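Long-range contact in aldehyde dehydrogenase (Burkholderia cenocepacia, PDB 4O6R), which probably oxidises aldehydes to carboxylic acids using NAD(P)+ and can bind AMP: residues R112-F117 and L160-W165. Sequence-based numbering, arbitrary orientation.
Sequences RTAACF and LMFTSW. With NO3 (nitrate ion), chain F.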
loop_
_atom_site.group_PDB
_atom_site.type_symbol
_atom_site.label_atom_id
_atom_site.label_comp_id
_atom_site.label_asym_id
_atom_site.label_seq_id
_atom_site.Cartn_x
_atom_site.Cartn_y
_atom_site.Cartn_z
ATOM N N ARG A 112 13.051 -9.325 22.548
ATOM C CA ARG A 112 13.085 -8.988 21.116
ATOM C C ARG A 112 12.563 -10.148 20.296
ATOM O O ARG A 112 11.875 -9.957 19.305
ATOM C CB ARG A 112 14.490 -8.602 20.652
ATOM C CG ARG A 112 14.923 -7.155 20.952
ATOM C CD ARG A 112 16.441 -7.095 20.936
ATOM N NE ARG A 112 17.018 -5.848 20.489
ATOM C CZ ARG A 112 18.298 -5.669 20.149
ATOM N NH1 ARG A 112 19.174 -6.669 20.178
ATOM N NH2 ARG A 112 18.712 -4.463 19.780
ATOM N N THR A 113 12.893 -11.370 20.723
ATOM C CA THR A 113 12.430 -12.581 20.055
ATOM C C THR A 113 10.928 -12.699 20.173
ATOM O O THR A 113 10.255 -12.881 19.182
ATOM C CB THR A 113 13.119 -13.837 20.643
ATOM O OG1 THR A 113 14.535 -13.664 20.585
ATOM C CG2 THR A 113 12.760 -15.064 19.873
ATOM N N ALA A 114 10.398 -12.563 21.385
ATOM C CA ALA A 114 8.946 -12.569 21.579
ATOM C C ALA A 114 8.227 -11.479 20.745
ATOM O O ALA A 114 7.219 -11.741 20.091
ATOM C CB ALA A 114 8.615 -12.444 23.053
ATOM N N ALA A 115 8.756 -10.274 20.780
ATOM C CA ALA A 115 8.169 -9.141 20.076
ATOM C C ALA A 115 8.104 -9.382 18.581
ATOM O O ALA A 115 7.118 -9.038 17.933
ATOM C CB ALA A 115 8.960 -7.873 20.353
ATOM N N CYS A 116 9.145 -9.985 18.028
ATOM C CA CYS A 116 9.187 -10.241 16.594
ATOM C C CYS A 116 8.204 -11.336 16.186
ATOM O O CYS A 116 7.491 -11.170 15.217
ATOM C CB CYS A 116 10.605 -10.584 16.147
ATOM S SG CYS A 116 10.795 -10.710 14.341
ATOM N N PHE A 117 8.139 -12.448 16.940
ATOM C CA PHE A 117 7.139 -13.453 16.645
ATOM C C PHE A 117 5.736 -12.835 16.805
ATOM O O PHE A 117 4.865 -13.132 16.006
ATOM C CB PHE A 117 7.287 -14.688 17.529
ATOM C CG PHE A 117 8.323 -15.677 17.031
ATOM C CD1 PHE A 117 8.197 -16.280 15.789
ATOM C CD2 PHE A 117 9.400 -16.034 17.834
ATOM C CE1 PHE A 117 9.137 -17.204 15.357
ATOM C CE2 PHE A 117 10.337 -16.966 17.394
ATOM C CZ PHE A 117 10.195 -17.554 16.151
ATOM N N LEU A 160 19.002 -16.784 19.476
ATOM C CA LEU A 160 17.592 -16.793 19.868
ATOM C C LEU A 160 16.820 -15.764 19.048
ATOM O O LEU A 160 15.797 -16.074 18.439
ATOM C CB LEU A 160 17.444 -16.505 21.359
ATOM C CG LEU A 160 16.036 -16.477 21.946
ATOM C CD1 LEU A 160 15.329 -17.805 21.704
ATOM C CD2 LEU A 160 16.085 -16.151 23.428
ATOM N N MET A 161 17.327 -14.544 18.981
ATOM C CA MET A 161 16.627 -13.482 18.250
ATOM C C MET A 161 16.461 -13.840 16.773
ATOM O O MET A 161 15.419 -13.561 16.179
ATOM C CB MET A 161 17.369 -12.163 18.407
ATOM C CG MET A 161 16.495 -10.927 18.432
ATOM S SD MET A 161 17.533 -9.504 18.861
ATOM C CE MET A 161 18.676 -9.534 17.453
ATOM N N PHE A 162 17.479 -14.466 16.195
ATOM C CA PHE A 162 17.416 -14.847 14.782
ATOM C C PHE A 162 16.331 -15.851 14.480
ATOM O O PHE A 162 15.831 -15.856 13.355
ATOM C CB PHE A 162 18.752 -15.399 14.266
ATOM C CG PHE A 162 19.818 -14.358 14.100
ATOM C CD1 PHE A 162 19.509 -13.082 13.728
ATOM C CD2 PHE A 162 21.135 -14.690 14.296
ATOM C CE1 PHE A 162 20.500 -12.129 13.594
ATOM C CE2 PHE A 162 22.120 -13.765 14.134
ATOM C CZ PHE A 162 21.815 -12.481 13.777
ATOM N N THR A 163 15.953 -16.701 15.445
ATOM C CA THR A 163 14.810 -17.604 15.210
ATOM C C THR A 163 13.583 -16.821 14.804
ATOM O O THR A 163 12.859 -17.211 13.879
ATOM C CB THR A 163 14.443 -18.525 16.409
ATOM O OG1 THR A 163 13.944 -17.777 17.525
ATOM C CG2 THR A 163 15.649 -19.348 16.845
ATOM N N SER A 164 13.342 -15.720 15.502
ATOM C CA SER A 164 12.189 -14.872 15.234
ATOM C C SER A 164 12.366 -14.048 13.961
ATOM O O SER A 164 11.438 -13.950 13.157
ATOM C CB SER A 164 11.885 -13.973 16.422
ATOM O OG SER A 164 12.859 -12.940 16.585
ATOM N N TRP A 165 13.538 -13.469 13.748
ATOM C CA TRP A 165 13.733 -12.639 12.543
ATOM C C TRP A 165 13.544 -13.437 11.242
ATOM O O TRP A 165 12.990 -12.951 10.267
ATOM C CB TRP A 165 15.123 -12.028 12.539
ATOM C CG TRP A 165 15.351 -10.950 13.532
ATOM C CD1 TRP A 165 14.634 -10.674 14.669
ATOM C CD2 TRP A 165 16.410 -10.000 13.492
ATOM N NE1 TRP A 165 15.190 -9.594 15.335
ATOM C CE2 TRP A 165 16.282 -9.171 14.630
ATOM C CE3 TRP A 165 17.429 -9.729 12.563
ATOM C CZ2 TRP A 165 17.138 -8.077 14.861
ATOM C CZ3 TRP A 165 18.303 -8.653 12.810
ATOM C CH2 TRP A 165 18.144 -7.850 13.949
HETATM N N NO3 F . 21.643 -5.582 17.900
HETATM O O1 NO3 F . 20.723 -6.025 17.207
HETATM O O2 NO3 F . 21.441 -5.208 19.218
HETATM O O3 NO3 F . 22.929 -5.458 17.387
HETATM O O HOH W 1 13.039 -8.133 17.193
#
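T113 and M161 meet at a CA-CA distance of 4.7 Å, where the axes of segments 112-117 and 160-165 pass within 8.1 Å and run nearly parallel, at 6°. T113 is a knob in a hole formed by L160, M161, T163 and S164. Its OG1 lies 3.1 Å from M161 CA but is hydrogen-bonded to the carbonyl of D109 in its own helix. CG2, anti to the backbone N, reaches S164 CB. The small S164 probably helps the helices approach. Its OG donates a hydrogen bond to a lone pair of M161 O at 2.7 Å, and that carbonyl also accepts from W165 N. One face of the F117 ring lies against S164 CA in a CH-pi contact, 3.7 Å from CA to the centroid. Helix 159-172 follows strand 138-153 in the Rossmann-like nucleotide-binding domain of the aldehyde dehydrogenase fold, and helix 102-123 packs alongside it. The T163 side chain is about 12 Å from the bound AMP. In the modelled conformer of M161, R112 crosses it obliquely near SD. R112 NH1 and NH2 both donate to O2 of a nitrate, probably from the crystallisation liquor, in the guanidinium plane; K448 binds the same ion. A water links R112 O to W165 NE1, accepting from the indole at 3.2 Å.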